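Local coordinates for protein beta-N-acetylhexosaminidase (Akkermansia muciniphila, PDB 6JEB) that hydrolyses terminal non-reducing beta-linked N-acetylglucosamine and N-acetylgalactosamine residues from glycans and chitobiose, at residues Trp307-Ala312 against Tyr322-Gly327; Gly313-Gly318 against Ala339-Ile344; Val113-Tyr118 against Phe452-Glu457. All blocks are in the same frame, centred on the assembly; numbering follows the deposited sequence.

Interaction 1: Trp307-Ala312 against Tyr322-Gly327. With ACM (acetamide), chain C.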
# COMPACT_ATOMS: atom_id res chain seq x y z
N TRP A 307 -9.20 -0.54 7.39
CA TRP A 307 -9.92 0.17 6.34
C TRP A 307 -11.09 0.91 6.99
O TRP A 307 -11.90 0.30 7.68
CB TRP A 307 -10.46 -0.81 5.29
CG TRP A 307 -9.41 -1.61 4.57
CD1 TRP A 307 -9.19 -2.96 4.68
CD2 TRP A 307 -8.44 -1.12 3.63
NE1 TRP A 307 -8.14 -3.34 3.88
CE2 TRP A 307 -7.66 -2.23 3.23
CE3 TRP A 307 -8.16 0.14 3.09
CZ2 TRP A 307 -6.62 -2.11 2.31
CZ3 TRP A 307 -7.11 0.26 2.18
CH2 TRP A 307 -6.36 -0.86 1.80
N TYR A 308 -11.16 2.23 6.78
CA TYR A 308 -12.25 3.00 7.36
C TYR A 308 -13.57 2.66 6.68
O TYR A 308 -13.68 2.73 5.45
CB TYR A 308 -11.96 4.49 7.19
CG TYR A 308 -12.97 5.37 7.89
CD1 TYR A 308 -13.19 5.26 9.25
CD2 TYR A 308 -13.71 6.32 7.18
CE1 TYR A 308 -14.12 6.08 9.90
CE2 TYR A 308 -14.64 7.14 7.82
CZ TYR A 308 -14.84 7.01 9.18
OH TYR A 308 -15.75 7.81 9.84
N GLU A 309 -14.58 2.31 7.48
CA GLU A 309 -15.87 1.88 6.93
C GLU A 309 -17.00 2.86 7.23
O GLU A 309 -18.17 2.51 7.10
CB GLU A 309 -16.22 0.45 7.36
CG GLU A 309 -15.37 -0.60 6.63
CD GLU A 309 -15.70 -0.69 5.15
OE1 GLU A 309 -16.51 -1.55 4.75
OE2 GLU A 309 -15.15 0.11 4.36
N GLY A 310 -16.67 4.10 7.60
CA GLY A 310 -17.66 5.15 7.70
C GLY A 310 -18.33 5.29 9.05
O GLY A 310 -19.18 6.18 9.21
N ASN A 311 -17.99 4.46 10.03
CA ASN A 311 -18.54 4.56 11.38
C ASN A 311 -17.36 4.74 12.33
O ASN A 311 -16.79 3.76 12.82
CB ASN A 311 -19.37 3.33 11.75
CG ASN A 311 -20.01 3.45 13.13
OD1 ASN A 311 -19.96 4.52 13.74
ND2 ASN A 311 -20.61 2.38 13.61
N ALA A 312 -17.01 5.99 12.60
CA ALA A 312 -15.83 6.25 13.42
C ALA A 312 -15.96 5.67 14.82
O ALA A 312 -14.94 5.47 15.49
CB ALA A 312 -15.55 7.75 13.49
N TYR A 322 -7.75 3.93 7.08
CA TYR A 322 -7.52 4.29 5.68
C TYR A 322 -8.85 4.69 5.05
O TYR A 322 -9.76 3.86 4.96
CB TYR A 322 -6.97 3.10 4.90
CG TYR A 322 -5.58 2.64 5.24
CD1 TYR A 322 -5.29 2.02 6.46
CD2 TYR A 322 -4.54 2.76 4.32
CE1 TYR A 322 -4.01 1.57 6.75
CE2 TYR A 322 -3.27 2.31 4.60
CZ TYR A 322 -3.01 1.71 5.81
OH TYR A 322 -1.73 1.26 6.07
N ALA A 323 -8.95 5.94 4.60
CA ALA A 323 -10.13 6.38 3.87
C ALA A 323 -10.05 5.87 2.43
O ALA A 323 -9.05 6.08 1.75
CB ALA A 323 -10.21 7.91 3.87
N TRP A 324 -11.09 5.18 1.98
CA TRP A 324 -11.07 4.61 0.64
C TRP A 324 -12.38 4.73 -0.12
O TRP A 324 -12.34 4.81 -1.35
CB TRP A 324 -10.66 3.13 0.70
CG TRP A 324 -11.68 2.20 1.33
CD1 TRP A 324 -11.84 1.95 2.66
CD2 TRP A 324 -12.63 1.38 0.64
NE1 TRP A 324 -12.84 1.02 2.85
CE2 TRP A 324 -13.35 0.66 1.63
CE3 TRP A 324 -12.96 1.19 -0.70
CZ2 TRP A 324 -14.36 -0.25 1.30
CZ3 TRP A 324 -13.96 0.29 -1.02
CH2 TRP A 324 -14.65 -0.41 -0.02
N ARG A 325 -13.53 4.74 0.54
CA ARG A 325 -14.79 4.65 -0.17
C ARG A 325 -15.05 5.89 -1.01
O ARG A 325 -14.77 7.02 -0.59
CB ARG A 325 -15.93 4.41 0.81
CG ARG A 325 -15.90 2.99 1.33
CD ARG A 325 -17.13 2.64 2.09
NE ARG A 325 -17.16 1.22 2.47
CZ ARG A 325 -17.77 0.27 1.78
NH1 ARG A 325 -18.41 0.56 0.65
NH2 ARG A 325 -17.76 -0.98 2.22
N GLN A 326 -15.58 5.67 -2.21
CA GLN A 326 -15.85 6.74 -3.15
C GLN A 326 -16.79 7.78 -2.54
O GLN A 326 -17.76 7.44 -1.87
CB GLN A 326 -16.45 6.16 -4.43
CG GLN A 326 -17.06 7.17 -5.37
CD GLN A 326 -18.58 7.16 -5.32
OE1 GLN A 326 -19.22 6.16 -5.65
NE2 GLN A 326 -19.17 8.28 -4.91
N GLY A 327 -16.47 9.05 -2.77
CA GLY A 327 -17.32 10.15 -2.35
C GLY A 327 -17.26 10.50 -0.88
O GLY A 327 -17.97 11.41 -0.45
C1 ACM C . -11.45 -2.35 -0.00
O ACM C . -11.43 -1.79 -1.05
N ACM C . -12.22 -3.54 0.11
C2 ACM C . -10.70 -1.86 1.23
O HOH W 1 -13.57 4.73 3.58

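Interaction 2: Gly313-Gly318 against Ala339-Ile344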
# COMPACT_ATOMS: atom_id res chain seq x y z
N GLY A 313 -17.18 5.36 15.27
CA GLY A 313 -17.38 4.88 16.62
C GLY A 313 -16.84 3.49 16.90
O GLY A 313 -16.70 3.12 18.07
N ILE A 314 -16.52 2.71 15.86
CA ILE A 314 -16.03 1.35 16.08
C ILE A 314 -14.53 1.28 16.32
O ILE A 314 -14.01 0.20 16.62
CB ILE A 314 -16.45 0.33 15.01
CG1 ILE A 314 -15.78 0.62 13.66
CG2 ILE A 314 -17.98 0.28 14.87
CD1 ILE A 314 -15.99 -0.50 12.64
N TYR A 315 -13.81 2.40 16.19
CA TYR A 315 -12.37 2.43 16.40
C TYR A 315 -12.06 3.13 17.72
O TYR A 315 -12.91 3.81 18.31
CB TYR A 315 -11.67 3.13 15.23
CG TYR A 315 -12.19 2.65 13.90
CD1 TYR A 315 -11.80 1.41 13.38
CD2 TYR A 315 -13.10 3.40 13.17
CE1 TYR A 315 -12.30 0.95 12.16
CE2 TYR A 315 -13.60 2.96 11.96
CZ TYR A 315 -13.20 1.73 11.46
OH TYR A 315 -13.70 1.29 10.26
N HIS A 316 -10.83 2.94 18.19
CA HIS A 316 -10.39 3.56 19.43
C HIS A 316 -9.54 4.79 19.12
O HIS A 316 -8.72 4.76 18.20
CB HIS A 316 -9.54 2.58 20.23
CG HIS A 316 -9.28 3.01 21.64
ND1 HIS A 316 -8.29 3.92 21.97
CD2 HIS A 316 -9.87 2.66 22.80
CE1 HIS A 316 -8.29 4.11 23.27
NE2 HIS A 316 -9.24 3.36 23.81
N PRO A 317 -9.71 5.88 19.86
CA PRO A 317 -8.88 7.07 19.64
C PRO A 317 -7.40 6.71 19.59
O PRO A 317 -6.92 5.86 20.35
CB PRO A 317 -9.20 7.95 20.86
CG PRO A 317 -10.60 7.59 21.19
CD PRO A 317 -10.74 6.11 20.90
N GLY A 318 -6.69 7.32 18.65
CA GLY A 318 -5.29 7.07 18.45
C GLY A 318 -4.98 6.05 17.38
O GLY A 318 -3.83 5.97 16.93
N ALA A 339 -13.15 12.09 16.02
CA ALA A 339 -13.02 10.87 16.81
C ALA A 339 -11.61 10.65 17.33
O ALA A 339 -11.37 9.65 18.02
CB ALA A 339 -13.45 9.65 15.98
N GLY A 340 -10.67 11.54 17.02
CA GLY A 340 -9.30 11.36 17.47
C GLY A 340 -8.55 10.26 16.77
O GLY A 340 -7.64 9.66 17.35
N LEU A 341 -8.91 9.97 15.52
CA LEU A 341 -8.24 8.93 14.75
C LEU A 341 -7.25 9.57 13.77
O LEU A 341 -7.44 10.70 13.31
CB LEU A 341 -9.25 8.11 13.95
CG LEU A 341 -10.37 7.48 14.78
CD1 LEU A 341 -11.45 6.85 13.91
CD2 LEU A 341 -9.78 6.44 15.72
N ASN A 342 -6.19 8.84 13.47
CA ASN A 342 -5.28 9.23 12.40
C ASN A 342 -5.76 8.63 11.08
O ASN A 342 -6.43 7.60 11.06
CB ASN A 342 -3.86 8.80 12.74
CG ASN A 342 -3.35 9.47 14.01
OD1 ASN A 342 -3.47 10.68 14.16
ND2 ASN A 342 -2.83 8.68 14.93
N LEU A 343 -5.40 9.28 9.98
CA LEU A 343 -5.98 8.95 8.69
C LEU A 343 -4.90 8.81 7.64
O LEU A 343 -4.00 9.64 7.55
CB LEU A 343 -6.98 10.03 8.26
CG LEU A 343 -7.75 9.75 6.98
CD1 LEU A 343 -8.59 8.50 7.15
CD2 LEU A 343 -8.63 10.94 6.60
N ILE A 344 -5.00 7.75 6.84
CA ILE A 344 -4.20 7.59 5.63
C ILE A 344 -5.17 7.69 4.46
O ILE A 344 -6.22 7.05 4.47
CB ILE A 344 -3.42 6.27 5.63
CG1 ILE A 344 -2.34 6.29 6.72
CG2 ILE A 344 -2.77 6.02 4.27
CD1 ILE A 344 -1.73 4.92 7.01
O HOH W 2 -2.20 5.96 14.84

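Interaction 3: Val113-Tyr118 against Phe452-Glu457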
# COMPACT_ATOMS: atom_id res chain seq x y z
N VAL A 113 9.55 -3.70 -5.44
CA VAL A 113 10.15 -2.88 -4.40
C VAL A 113 11.18 -1.91 -4.98
O VAL A 113 11.21 -0.73 -4.60
CB VAL A 113 10.75 -3.78 -3.29
CG1 VAL A 113 11.65 -2.96 -2.35
CG2 VAL A 113 9.61 -4.44 -2.51
N ASP A 114 12.05 -2.38 -5.88
CA ASP A 114 13.04 -1.48 -6.45
C ASP A 114 12.37 -0.30 -7.15
O ASP A 114 12.84 0.84 -7.04
CB ASP A 114 13.94 -2.23 -7.45
CG ASP A 114 14.96 -3.13 -6.78
OD1 ASP A 114 14.91 -3.30 -5.55
OD2 ASP A 114 15.83 -3.67 -7.50
N MET A 115 11.29 -0.57 -7.87
CA MET A 115 10.61 0.51 -8.58
C MET A 115 9.96 1.50 -7.62
O MET A 115 10.05 2.72 -7.84
CB MET A 115 9.63 -0.06 -9.60
CG MET A 115 10.36 -0.81 -10.70
SD MET A 115 9.28 -1.54 -11.94
CE MET A 115 8.62 -0.08 -12.72
N MET A 116 9.30 1.02 -6.56
CA MET A 116 8.68 1.97 -5.64
C MET A 116 9.74 2.77 -4.87
O MET A 116 9.54 3.97 -4.60
CB MET A 116 7.69 1.28 -4.69
CG MET A 116 8.33 0.44 -3.61
SD MET A 116 7.13 -0.64 -2.80
CE MET A 116 6.25 0.56 -1.78
N ALA A 117 10.87 2.15 -4.53
CA ALA A 117 11.94 2.88 -3.87
C ALA A 117 12.49 3.99 -4.76
O ALA A 117 12.89 5.05 -4.28
CB ALA A 117 13.07 1.93 -3.46
N TYR A 118 12.51 3.75 -6.08
CA TYR A 118 12.99 4.76 -7.01
C TYR A 118 12.19 6.05 -6.90
O TYR A 118 12.75 7.14 -7.13
CB TYR A 118 12.90 4.18 -8.43
CG TYR A 118 13.56 4.98 -9.53
CD1 TYR A 118 14.93 4.89 -9.74
CD2 TYR A 118 12.81 5.76 -10.40
CE1 TYR A 118 15.54 5.59 -10.77
CE2 TYR A 118 13.41 6.46 -11.44
CZ TYR A 118 14.78 6.38 -11.61
OH TYR A 118 15.38 7.07 -12.64
N PHE A 452 15.33 -0.52 -15.36
CA PHE A 452 14.52 -1.67 -15.01
C PHE A 452 14.09 -2.51 -16.19
O PHE A 452 13.37 -3.50 -16.00
CB PHE A 452 13.28 -1.22 -14.21
CG PHE A 452 13.62 -0.53 -12.92
CD1 PHE A 452 14.15 -1.24 -11.86
CD2 PHE A 452 13.41 0.83 -12.77
CE1 PHE A 452 14.47 -0.61 -10.67
CE2 PHE A 452 13.72 1.47 -11.58
CZ PHE A 452 14.25 0.75 -10.53
N ASN A 453 14.53 -2.17 -17.41
CA ASN A 453 14.11 -2.88 -18.62
C ASN A 453 12.59 -2.99 -18.69
O ASN A 453 12.04 -4.00 -19.12
CB ASN A 453 14.81 -4.24 -18.72
CG ASN A 453 16.32 -4.10 -18.68
OD1 ASN A 453 16.90 -3.30 -19.42
ND2 ASN A 453 16.96 -4.86 -17.80
N TYR A 454 11.92 -1.93 -18.26
CA TYR A 454 10.47 -1.91 -18.17
C TYR A 454 9.95 -0.65 -18.86
O TYR A 454 10.50 0.44 -18.68
CB TYR A 454 9.99 -1.94 -16.70
CG TYR A 454 8.50 -1.96 -16.67
CD1 TYR A 454 7.81 -3.11 -16.99
CD2 TYR A 454 7.77 -0.81 -16.40
CE1 TYR A 454 6.44 -3.14 -17.03
CE2 TYR A 454 6.39 -0.82 -16.43
CZ TYR A 454 5.73 -1.99 -16.75
OH TYR A 454 4.37 -2.03 -16.81
N ASP A 455 8.88 -0.81 -19.64
CA ASP A 455 8.35 0.26 -20.48
C ASP A 455 7.06 0.80 -19.86
O ASP A 455 6.05 0.09 -19.79
CB ASP A 455 8.09 -0.23 -21.90
CG ASP A 455 7.89 0.91 -22.89
OD1 ASP A 455 7.60 2.04 -22.44
OD2 ASP A 455 8.03 0.68 -24.11
N MET A 456 7.09 2.06 -19.42
CA MET A 456 5.93 2.70 -18.82
C MET A 456 5.01 3.36 -19.83
O MET A 456 4.03 3.99 -19.42
CB MET A 456 6.37 3.74 -17.78
CG MET A 456 7.07 3.17 -16.57
SD MET A 456 7.06 4.28 -15.14
CE MET A 456 7.88 5.72 -15.82
N GLU A 457 5.29 3.26 -21.13
CA GLU A 457 4.38 3.83 -22.12
C GLU A 457 3.00 3.20 -22.00
O GLU A 457 2.87 1.98 -21.84
CB GLU A 457 4.92 3.61 -23.53
CG GLU A 457 4.00 4.18 -24.60
CD GLU A 457 4.57 4.06 -26.01
OE1 GLU A 457 4.95 2.94 -26.41
OE2 GLU A 457 4.62 5.08 -26.71

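Interaction 1: Trp307-Ala312 against Tyr322-Gly327
Glu309 OE2 takes a bond from Arg325 NE (3.0 Å), which reaches it from above the carboxylate plane, and a weak one from the indole Trp324 NE1 at 2.9 Å. The two loops that carry these groups follow neighbouring parallel strands, 303-307 and 320-323, of the TIM barrel, at their C-terminal ends, the usual place for the active site in this fold. Glu309 OE1 completes the salt bridge: Arg325 NH2 approaches on its syn side in a nearly straight bond (2.9 Å, 176°), and the backbone N of Glu258 is a further donor. Arg325 thus grips the carboxylate side-on with two nitrogens, while the carboxylate lies only 8° from the plane of the Trp324 indole; OE2 sits at the ring's edge near its plane, although the N-H points poorly at it. At the strand ends, Tyr308 N bonds Tyr322 O (2.8 Å) beside the last strand pairing, Trp307 with Tyr322, and a water joins Tyr308 O to Trp324 N. Trp307 turns an edge toward the face of Trp324, their planes 75° apart, and packs CE3 against Tyr322 CB. The two indoles thus offer differently turned faces to one small ligand, consistent with a seat for the substrate's N-acetyl group. Acetamide C2 lies over the centre of the Trp307 face, 3.4 Å from CD2, and acetamide O stands 3.3 Å from Trp324 CZ3.

Interaction 2: Gly313-Gly318 against Ala339-Ile344
Leu341 holds CG anti to its carbonyl carbon (chi1 -55°) and carries CD1 anti to CA (chi2 172°), which sets CD1 beside Tyr315. Tyr315 likewise has CG anti to the carbonyl carbon, and the two side chains cross at about a right angle. Both methyls share the work: Leu341 CD2 lies 3.8 Å from Tyr315 CB, while Leu341 CD1 approaches Tyr315 CD2 at 3.9 Å. CD2 also presses close to the backbone, with Leu341 CD2 only 3.2 Å from His316 O, a tight fit for a methyl against a carbonyl oxygen. An alanine here, without CG and both methyls, would probably open a gap beside Tyr315 and His316 O and leave the tyrosine ring less firmly packed.

The direct hydrogen bond across the contact is between backbone atoms. Gly340, with positive phi, ends helix 329-339 in a Schellman motif, and its carbonyl O accepts from Gly318 N at 2.8 Å, the donor tilted 29° from the carbonyl plane. Gly318 itself adopts backbone angles that a side chain would tolerate poorly. Pro317 CA comes within 3.7 Å of Gly340 O. Farther along, a water donates to Gly318 O (2.7 Å) and accepts from Asn342 ND2 (2.8 Å), bridging the loop to the start of the strand. On the loop side, His316 ND1 bonds Pro317 O in the carbonyl plane, on a lone pair, a bond that ties the imidazole to the next residue's carbonyl.

Tyr315 OH is hydrogen-bonded to Glu309 N, and its ring meets Phe306. The contact thereby joins the loop before strand 320-323 to the turn between helix 329-339 and strand 342-345, with Leu341 also resting on Thr336 of that helix and Ile314 facing helix 282-299.

Interaction 3: Val113-Tyr118 against Phe452-Glu457
The Phe452 ring has Met115 CG over the centre of one face and Tyr118 CD1 at its edge, near its plane. Met115 CG stands 3.8 Å from the ring centroid and 6° off the normal, a CH-pi contact. The edge of Phe452 in turn points at a face of Tyr118 in a T-shaped pair: the planes are 87° apart and CE2 of Phe452 lies 4.1 Å from Tyr118 CD1, over the rim side of the tyrosine. Asp114 CB touches Phe452 CE1 at 3.6 Å. Three residues of helix 106-118, an outer helix of the TIM barrel, therefore meet the ring where helix 434-452 gives way to a loop. Met115 has a second conformer, so its contacts hold for one of two; in that one a bend at chi3 (68°) brings CE to 3.8 Å from Tyr454 CD2, with SD obliquely beside both rings. The polar ends have partners elsewhere: Asp114 OD1 with Arg180 and Tyr176, Tyr118 OH with Asp70, Tyr454 OH with Arg458. Across these residues the helix meets the end of helix 434-452 and its loop through carbon, sulfur and ring contacts, with a bond from Lys111 NZ to Phe452 O close by; they would depend mainly on close fit and the weak polarity of ring faces and edges, not on full charges.

In the fold
From the N terminus, helix 106-118 supplies the first half of interaction 3, whose partner at 452-457 comes only after all eight barrel strands; this contact closes a loop of more than 330 residues and ties a helix on the outside of the barrel to the C-terminal region. Interactions 1 and 2 both fall within that span, on the opposite side of the chain's centre, closing loops of 9 and 20 residues. Their segments cross along the chain: 307-312, 313-318, 322-327, 339-344. They touch where Tyr308 packs on Tyr315 and where Ala323 N probably bonds Ile344 O between neighbouring strands 320-323 and 342-345. Interaction 3 stands about 30 Å from interaction 1, centre to centre.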